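Local coordinates for protein adenylation domain (Streptomyces sp., PDB 5N9W) that belongs to the AMP-binding (ANL) superfamily as an adenylation domain, with a large AMP-binding part followed by a smaller C-terminal domain, at residues 252-257 against 276-281; 347-352 against 361-366. All coordinates share one frame; numbering follows the deposited sequence.

Contact 1 and contact 2 both belong to the same branched, mixed sheet, but they lie far apart on it: their centres are about 32 Å apart and their nearest atoms about 18 Å, so they do not touch. Contact 1 comes earlier in the chain and is a parallel pairing, made across the beta-alpha-beta unit of strand 253-256, helix 258-271 and strand 280-283. Contact 2 is an antiparallel pairing of strands 345-349 and 362-367, joined by a short link without helix or strand. The buried contact 1 lies about 16 Å from the centre of the chain, centre to centre, and the more exposed contact 2 about 23 Å. An acetate ion, probably from the crystallisation liquor, sits beside contact 1.

Contact 1 of 2, residues 252-257 against 276-281; sequences TVLNQT and PELRYV. With ACT (acetate ion), chain C.
Thr252 O takes two hydrogen bonds, from the successive amides of Arg279 and Tyr280, where the neighbouring strand begins: Arg279 N at 2.7 Å and Tyr280 N at 3.0 Å. One residue pair on, Leu254 N donates to Tyr280 O at 2.8 Å, which sets the parallel register of Val253 with Tyr280 and Leu254 with Val281.

Arg279 can be followed outward. Its CB rests 3.3 Å from Thr252 O. CG, set beside the backbone N (chi1 -70°), lies closer to acetate OXT (3.5 Å) than to Thr252 CB, and CD also runs past OXT (3.6 Å). The chain then bends at chi3, and NE gives a weak hydrogen bond to acetate OXT at 2.8 Å. At the tip, NH1 makes a salt bridge with Asp201, which also bonds Thr252 OG1, while NH2 bonds Ser196 O. On the Leu254 and Val281 side of the sheet, Leu278 CD1 packs on Leu254 CB at 3.8 Å, and helix 258-271 covers both strand residues, closing the beta-alpha-beta unit.

The chemistry is thus divided: aliphatic groups meet the helix, while Asp201 ties Thr252 and Arg279 together at the strand starts, its negative charge probably steadying the guanidinium.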
ATOM      1  N   THR A 252     -16.701  -3.409  -8.611  1.00 19.21           N
ATOM      2  CA  THR A 252     -16.156  -3.580  -9.943  1.00 16.71           C
ATOM      3  C   THR A 252     -14.625  -3.398  -9.947  1.00 17.10           C
ATOM      4  O   THR A 252     -13.928  -3.927 -10.815  1.00 16.58           O
ATOM      5  CB  THR A 252     -16.808  -2.591 -10.942  1.00 21.36           C
ATOM      6  OG1 THR A 252     -16.225  -1.287 -10.822  1.00 19.08           O
ATOM      7  CG2 THR A 252     -18.306  -2.482 -10.693  1.00 19.87           C
ATOM      8  N   VAL A 253     -14.110  -2.642  -8.982  1.00 18.31           N
ATOM      9  CA  VAL A 253     -12.672  -2.414  -8.858  1.00 19.16           C
ATOM     10  C   VAL A 253     -12.223  -2.845  -7.473  1.00 19.50           C
ATOM     11  O   VAL A 253     -12.500  -2.182  -6.489  1.00 19.19           O
ATOM     12  CB  VAL A 253     -12.288  -0.957  -9.082  1.00 20.30           C
ATOM     13  CG1 VAL A 253     -10.806  -0.840  -9.293  1.00 21.08           C
ATOM     14  CG2 VAL A 253     -13.031  -0.379 -10.318  1.00 24.88           C
ATOM     15  N   LEU A 254     -11.564  -3.996  -7.404  1.00 20.61           N
ATOM     16  CA  LEU A 254     -11.079  -4.542  -6.142  1.00 20.95           C
ATOM     17  C   LEU A 254      -9.553  -4.376  -6.058  1.00 21.53           C
ATOM     18  O   LEU A 254      -8.817  -4.715  -6.999  1.00 19.39           O
ATOM     19  CB  LEU A 254     -11.481  -6.010  -6.003  1.00 21.18           C
ATOM     20  CG  LEU A 254     -11.006  -6.798  -4.781  1.00 22.07           C
ATOM     21  CD1 LEU A 254     -11.417  -6.122  -3.492  1.00 22.16           C
ATOM     22  CD2 LEU A 254     -11.524  -8.230  -4.818  1.00 22.28           C
ATOM     23  N   ASN A 255      -9.104  -3.824  -4.936  1.00 22.54           N
ATOM     24  CA  ASN A 255      -7.691  -3.628  -4.647  1.00 24.51           C
ATOM     25  C   ASN A 255      -7.229  -4.558  -3.500  1.00 22.68           C
ATOM     26  O   ASN A 255      -7.780  -4.523  -2.407  1.00 21.08           O
ATOM     27  CB  ASN A 255      -7.425  -2.156  -4.294  1.00 23.92           C
ATOM     28  CG  ASN A 255      -7.541  -1.238  -5.496  1.00 25.26           C
ATOM     29  OD1 ASN A 255      -6.634  -1.158  -6.329  1.00 24.49           O
ATOM     30  ND2 ASN A 255      -8.663  -0.539  -5.598  1.00 26.10           N
ATOM     31  N   GLN A 256      -6.242  -5.405  -3.762  1.00 23.02           N
ATOM     32  CA  GLN A 256      -5.763  -6.368  -2.755  1.00 23.01           C
ATOM     33  C   GLN A 256      -4.248  -6.423  -2.664  1.00 22.33           C
ATOM     34  O   GLN A 256      -3.542  -6.119  -3.613  1.00 21.12           O
ATOM     35  CB  GLN A 256      -6.278  -7.776  -3.058  1.00 23.86           C
ATOM     36  CG  GLN A 256      -7.785  -7.942  -2.989  1.00 25.56           C
ATOM     37  CD  GLN A 256      -8.269  -8.295  -1.603  1.00 25.60           C
ATOM     38  OE1 GLN A 256      -8.467  -9.456  -1.303  1.00 27.61           O
ATOM     39  NE2 GLN A 256      -8.441  -7.301  -0.751  1.00 26.00           N
ATOM     40  N   THR A 257      -3.768  -6.814  -1.493  1.00 23.21           N
ATOM     41  CA  THR A 257      -2.420  -7.326  -1.301  1.00 22.28           C
ATOM     42  C   THR A 257      -2.516  -8.839  -1.493  1.00 23.33           C
ATOM     43  O   THR A 257      -3.602  -9.396  -1.380  1.00 23.32           O
ATOM     44  CB  THR A 257      -1.866  -6.991   0.085  1.00 21.62           C
ATOM     45  OG1 THR A 257      -2.627  -7.679   1.071  1.00 21.95           O
ATOM     46  CG2 THR A 257      -1.951  -5.518   0.355  1.00 22.01           C
ATOM     47  N   PRO A 276     -19.812 -11.577 -10.905  1.00 28.62           N
ATOM     48  CA  PRO A 276     -20.004 -11.114 -12.284  1.00 29.59           C
ATOM     49  C   PRO A 276     -19.681  -9.633 -12.513  1.00 30.02           C
ATOM     50  O   PRO A 276     -19.321  -9.281 -13.630  1.00 31.07           O
ATOM     51  CB  PRO A 276     -21.494 -11.380 -12.532  1.00 30.94           C
ATOM     52  CG  PRO A 276     -22.099 -11.518 -11.179  1.00 27.77           C
ATOM     53  CD  PRO A 276     -21.043 -12.182 -10.374  1.00 32.09           C
ATOM     54  N   GLU A 277     -19.798  -8.802 -11.480  1.00 29.32           N
ATOM     55  CA  GLU A 277     -19.562  -7.362 -11.591  1.00 29.92           C
ATOM     56  C   GLU A 277     -18.094  -6.937 -11.574  1.00 28.55           C
ATOM     57  O   GLU A 277     -17.750  -5.826 -11.972  1.00 28.75           O
ATOM     58  CB  GLU A 277     -20.284  -6.634 -10.459  1.00 33.28           C
ATOM     59  CG  GLU A 277     -21.795  -6.611 -10.607  1.00 35.91           C
ATOM     60  CD  GLU A 277     -22.226  -6.050 -11.948  1.00 39.37           C
ATOM     61  OE1 GLU A 277     -22.877  -6.792 -12.715  1.00 53.37           O
ATOM     62  OE2 GLU A 277     -21.913  -4.873 -12.246  1.00 39.83           O
ATOM     63  N   LEU A 278     -17.230  -7.815 -11.091  1.00 28.77           N
ATOM     64  CA  LEU A 278     -15.827  -7.462 -10.838  1.00 25.76           C
ATOM     65  C   LEU A 278     -15.050  -7.246 -12.133  1.00 23.31           C
ATOM     66  O   LEU A 278     -14.977  -8.132 -12.965  1.00 22.55           O
ATOM     67  CB  LEU A 278     -15.161  -8.549  -9.995  1.00 25.84           C
ATOM     68  CG  LEU A 278     -13.969  -8.098  -9.156  1.00 26.41           C
ATOM     69  CD1 LEU A 278     -14.429  -7.075  -8.120  1.00 26.04           C
ATOM     70  CD2 LEU A 278     -13.291  -9.283  -8.482  1.00 27.17           C
ATOM     71  N   ARG A 279     -14.485  -6.063 -12.318  1.00 22.12           N
ATOM     72  CA  ARG A 279     -13.795  -5.763 -13.571  1.00 22.91           C
ATOM     73  C   ARG A 279     -12.263  -5.851 -13.425  1.00 26.83           C
ATOM     74  O   ARG A 279     -11.591  -6.489 -14.233  1.00 24.44           O
ATOM     75  CB  ARG A 279     -14.229  -4.381 -14.086  1.00 22.87           C
ATOM     76  CG  ARG A 279     -15.697  -4.349 -14.584  1.00 22.70           C
ATOM     77  CD  ARG A 279     -16.170  -2.995 -15.159  1.00 21.88           C
ATOM     78  NE  ARG A 279     -15.388  -2.561 -16.308  1.00 21.12           N
ATOM     79  CZ  ARG A 279     -14.608  -1.481 -16.304  1.00 26.16           C
ATOM     80  NH1 ARG A 279     -14.518  -0.726 -15.210  1.00 24.39           N
ATOM     81  NH2 ARG A 279     -13.909  -1.149 -17.382  1.00 21.39           N
ATOM     82  N   TYR A 280     -11.733  -5.245 -12.361  1.00 25.83           N
ATOM     83  CA  TYR A 280     -10.304  -5.251 -12.069  1.00 21.70           C
ATOM     84  C   TYR A 280     -10.024  -5.708 -10.654  1.00 21.02           C
ATOM     85  O   TYR A 280     -10.629  -5.193  -9.710  1.00 19.91           O
ATOM     86  CB  TYR A 280      -9.696  -3.861 -12.219  1.00 21.65           C
ATOM     87  CG  TYR A 280      -9.752  -3.264 -13.590  1.00 22.04           C
ATOM     88  CD1 TYR A 280      -8.940  -3.740 -14.602  1.00 25.59           C
ATOM     89  CD2 TYR A 280     -10.599  -2.196 -13.870  1.00 21.97           C
ATOM     90  CE1 TYR A 280      -8.976  -3.190 -15.853  1.00 23.19           C
ATOM     91  CE2 TYR A 280     -10.642  -1.646 -15.115  1.00 22.51           C
ATOM     92  CZ  TYR A 280      -9.826  -2.148 -16.107  1.00 25.24           C
ATOM     93  OH  TYR A 280      -9.838  -1.594 -17.362  1.00 23.39           O
ATOM     94  N   VAL A 281      -9.109  -6.667 -10.505  1.00 20.06           N
ATOM     95  CA  VAL A 281      -8.414  -6.853  -9.239  1.00 18.67           C
ATOM     96  C   VAL A 281      -7.019  -6.276  -9.430  1.00 17.80           C
ATOM     97  O   VAL A 281      -6.336  -6.608 -10.392  1.00 16.55           O
ATOM     98  CB  VAL A 281      -8.335  -8.304  -8.803  1.00 19.25           C
ATOM     99  CG1 VAL A 281      -7.939  -8.370  -7.355  1.00 19.62           C
ATOM    100  CG2 VAL A 281      -9.663  -8.969  -8.988  1.00 19.08           C
TER
HETATM  101  C   ACT C 601     -13.209  -5.276 -18.013  1.00 51.69           C
HETATM  102  O   ACT C 601     -13.132  -6.474 -17.674  1.00 48.77           O
HETATM  103  OXT ACT C 601     -14.278  -4.675 -17.762  1.00 53.49           O
HETATM  104  CH3 ACT C 601     -12.070  -4.585 -18.690  1.00 51.45           C

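Contact 2 of 2, residues 347-352 against 361-366; sequences RIVTED and PGELWL
Trp365 N to Arg347 O, at 2.7 Å and almost straight, is one of four backbone hydrogen bonds joining the two antiparallel strands here. Arg347 N returns a longer bond to Trp365 O. Two residues along, Val349 N donates to Glu363 O at 2.7 Å and Glu363 N to Val349 O, so two hydrogen-bonded pairs flank the non-hydrogen-bonded pair Ile348-Leu364.

Arg347, Val349, Glu363 and Trp365 share one face. Val349 CG1 sits over the indole as a CH-pi contact, 3.5 Å from the centroid of the Trp365 five-membered ring and 11° off its normal. The partner branch, CG2, comes 3.3 Å from Trp365 NE1. That nitrogen donates to Glu363 OE1 at 2.9 Å: the oxygen lies in the indole plane but is met from above the carboxylate plane, and this bond helps to fix the ring's rotation. Arg347 runs alongside the tryptophan, bends at chi3 (62°) and brings NH1 to 3.2 Å from Trp365 CZ3, which lies at the edge of the guanidinium, in its plane; the guanidinium is turned 76° from the ring, and its NH2 makes a salt bridge with Asp355.

Strand 362-367 lies between strand 345-349 and strand 401-410: Gly362 and Leu364 make backbone bonds to Val408 and Asp406 of the latter, and its His403 stacks on the Trp365 ring.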
ATOM      1  N   ARG A 347      15.976   3.874 -14.547  1.00 34.62           N
ATOM      2  CA  ARG A 347      17.240   3.208 -14.778  1.00 38.77           C
ATOM      3  C   ARG A 347      17.221   1.925 -13.944  1.00 35.87           C
ATOM      4  O   ARG A 347      16.483   1.836 -12.963  1.00 37.38           O
ATOM      5  CB  ARG A 347      18.423   4.092 -14.376  1.00 37.41           C
ATOM      6  CG  ARG A 347      18.432   5.507 -14.917  1.00 38.67           C
ATOM      7  CD  ARG A 347      19.656   6.276 -14.438  1.00 41.28           C
ATOM      8  NE  ARG A 347      20.902   5.666 -14.917  1.00 54.33           N
ATOM      9  CZ  ARG A 347      21.967   5.415 -14.157  1.00 44.15           C
ATOM     10  NH1 ARG A 347      21.960   5.719 -12.871  1.00 44.32           N
ATOM     11  NH2 ARG A 347      23.042   4.860 -14.686  1.00 45.37           N
ATOM     12  N   ILE A 348      18.006   0.938 -14.359  1.00 33.11           N
ATOM     13  CA  ILE A 348      18.289  -0.250 -13.560  1.00 34.82           C
ATOM     14  C   ILE A 348      19.790  -0.194 -13.272  1.00 32.53           C
ATOM     15  O   ILE A 348      20.587  -0.380 -14.182  1.00 30.50           O
ATOM     16  CB  ILE A 348      17.913  -1.568 -14.301  1.00 35.20           C
ATOM     17  CG1 ILE A 348      16.613  -1.404 -15.092  1.00 34.56           C
ATOM     18  CG2 ILE A 348      17.770  -2.718 -13.341  1.00 34.30           C
ATOM     19  CD1 ILE A 348      16.179  -2.665 -15.820  1.00 36.29           C
ATOM     20  N   VAL A 349      20.190   0.112 -12.037  1.00 33.96           N
ATOM     21  CA  VAL A 349      21.601   0.420 -11.809  1.00 41.13           C
ATOM     22  C   VAL A 349      22.385  -0.657 -11.063  1.00 40.19           C
ATOM     23  O   VAL A 349      21.918  -1.267 -10.102  1.00 34.23           O
ATOM     24  CB  VAL A 349      21.789   1.767 -11.082  1.00 39.60           C
ATOM     25  CG1 VAL A 349      20.784   2.772 -11.603  1.00 42.15           C
ATOM     26  CG2 VAL A 349      21.677   1.615  -9.588  1.00 43.27           C
ATOM     27  N   THR A 350      23.594  -0.885 -11.568  1.00 40.62           N
ATOM     28  CA  THR A 350      24.502  -1.878 -11.022  1.00 39.76           C
ATOM     29  C   THR A 350      25.110  -1.347  -9.731  1.00 41.13           C
ATOM     30  O   THR A 350      24.933  -0.184  -9.383  1.00 38.23           O
ATOM     31  CB  THR A 350      25.609  -2.239 -12.027  1.00 39.26           C
ATOM     32  OG1 THR A 350      26.487  -1.125 -12.191  1.00 44.79           O
ATOM     33  CG2 THR A 350      25.019  -2.596 -13.384  1.00 40.69           C
ATOM     34  N   GLU A 351      25.835  -2.198  -9.022  1.00 45.68           N
ATOM     35  CA  GLU A 351      26.424  -1.797  -7.755  1.00 47.29           C
ATOM     36  C   GLU A 351      27.370  -0.596  -7.869  1.00 40.48           C
ATOM     37  O   GLU A 351      27.521   0.158  -6.918  1.00 40.28           O
ATOM     38  CB  GLU A 351      27.160  -2.977  -7.134  1.00 46.63           C
ATOM     39  CG  GLU A 351      27.003  -3.068  -5.633  1.00 54.18           C
ATOM     40  CD  GLU A 351      26.654  -4.474  -5.166  1.00 62.65           C
ATOM     41  OE1 GLU A 351      26.740  -5.419  -5.988  1.00 58.20           O
ATOM     42  OE2 GLU A 351      26.285  -4.629  -3.977  1.00 59.95           O
ATOM     43  N   ASP A 352      27.992  -0.397  -9.024  1.00 39.49           N
ATOM     44  CA  ASP A 352      28.924   0.724  -9.138  1.00 43.19           C
ATOM     45  C   ASP A 352      28.401   1.805 -10.079  1.00 40.34           C
ATOM     46  O   ASP A 352      29.168   2.595 -10.638  1.00 37.71           O
ATOM     47  CB  ASP A 352      30.318   0.247  -9.574  1.00 38.18           C
ATOM     48  CG  ASP A 352      30.344  -0.319 -10.985  1.00 37.69           C
ATOM     49  OD1 ASP A 352      29.698  -1.356 -11.245  1.00 38.97           O
ATOM     50  OD2 ASP A 352      31.056   0.257 -11.837  1.00 43.36           O
ATOM     51  N   PRO A 361      20.171  -8.233 -13.124  1.00 39.49           N
ATOM     52  CA  PRO A 361      19.573  -7.527 -11.989  1.00 43.51           C
ATOM     53  C   PRO A 361      20.228  -6.174 -11.703  1.00 40.97           C
ATOM     54  O   PRO A 361      21.368  -5.932 -12.077  1.00 44.90           O
ATOM     55  CB  PRO A 361      19.802  -8.490 -10.828  1.00 44.48           C
ATOM     56  CG  PRO A 361      19.831  -9.826 -11.463  1.00 39.62           C
ATOM     57  CD  PRO A 361      20.509  -9.624 -12.781  1.00 40.68           C
ATOM     58  N   GLY A 362      19.493  -5.295 -11.046  1.00 37.22           N
ATOM     59  CA  GLY A 362      19.973  -3.961 -10.779  1.00 38.04           C
ATOM     60  C   GLY A 362      18.955  -3.266  -9.911  1.00 37.01           C
ATOM     61  O   GLY A 362      17.831  -3.747  -9.772  1.00 40.56           O
ATOM     62  N   GLU A 363      19.353  -2.153  -9.312  1.00 33.80           N
ATOM     63  CA  GLU A 363      18.447  -1.341  -8.530  1.00 32.99           C
ATOM     64  C   GLU A 363      17.598  -0.484  -9.456  1.00 34.84           C
ATOM     65  O   GLU A 363      18.115   0.203 -10.337  1.00 33.53           O
ATOM     66  CB  GLU A 363      19.215  -0.455  -7.550  1.00 32.36           C
ATOM     67  CG  GLU A 363      18.340   0.096  -6.428  1.00 34.24           C
ATOM     68  CD  GLU A 363      19.032   1.139  -5.587  1.00 30.68           C
ATOM     69  OE1 GLU A 363      20.038   1.711  -6.041  1.00 29.92           O
ATOM     70  OE2 GLU A 363      18.544   1.387  -4.473  1.00 31.30           O
ATOM     71  N   LEU A 364      16.288  -0.530  -9.255  1.00 33.81           N
ATOM     72  CA  LEU A 364      15.398   0.299 -10.047  1.00 34.09           C
ATOM     73  C   LEU A 364      15.447   1.752  -9.581  1.00 32.18           C
ATOM     74  O   LEU A 364      15.275   2.045  -8.398  1.00 30.20           O
ATOM     75  CB  LEU A 364      13.968  -0.238  -9.979  1.00 39.60           C
ATOM     76  CG  LEU A 364      12.849   0.578 -10.626  1.00 36.25           C
ATOM     77  CD1 LEU A 364      13.082   0.769 -12.111  1.00 36.22           C
ATOM     78  CD2 LEU A 364      11.542  -0.116 -10.377  1.00 38.35           C
ATOM     79  N   TRP A 365      15.711   2.664 -10.510  1.00 32.26           N
ATOM     80  CA  TRP A 365      15.640   4.086 -10.207  1.00 37.01           C
ATOM     81  C   TRP A 365      14.439   4.707 -10.925  1.00 31.70           C
ATOM     82  O   TRP A 365      14.156   4.361 -12.055  1.00 29.33           O
ATOM     83  CB  TRP A 365      16.927   4.798 -10.610  1.00 36.18           C
ATOM     84  CG  TRP A 365      18.089   4.530  -9.710  1.00 40.40           C
ATOM     85  CD1 TRP A 365      18.206   3.529  -8.785  1.00 43.28           C
ATOM     86  CD2 TRP A 365      19.317   5.273  -9.650  1.00 41.90           C
ATOM     87  NE1 TRP A 365      19.431   3.603  -8.159  1.00 43.56           N
ATOM     88  CE2 TRP A 365      20.130   4.665  -8.673  1.00 43.83           C
ATOM     89  CE3 TRP A 365      19.808   6.389 -10.331  1.00 42.37           C
ATOM     90  CZ2 TRP A 365      21.402   5.142  -8.362  1.00 45.27           C
ATOM     91  CZ3 TRP A 365      21.059   6.861 -10.021  1.00 41.52           C
ATOM     92  CH2 TRP A 365      21.845   6.244  -9.046  1.00 42.54           C
ATOM     93  N   LEU A 366      13.734   5.616 -10.259  1.00 36.22           N
ATOM     94  CA  LEU A 366      12.511   6.191 -10.826  1.00 26.02           C
ATOM     95  C   LEU A 366      12.477   7.723 -10.786  1.00 26.13           C
ATOM     96  O   LEU A 366      12.517   8.325  -9.727  1.00 26.15           O
ATOM     97  CB  LEU A 366      11.291   5.611 -10.109  1.00 23.78           C
ATOM     98  CG  LEU A 366      10.981   4.133 -10.372  1.00 24.81           C
ATOM     99  CD1 LEU A 366       9.973   3.600  -9.380  1.00 21.88           C
ATOM    100  CD2 LEU A 366      10.505   3.910 -11.809  1.00 21.96           C
TER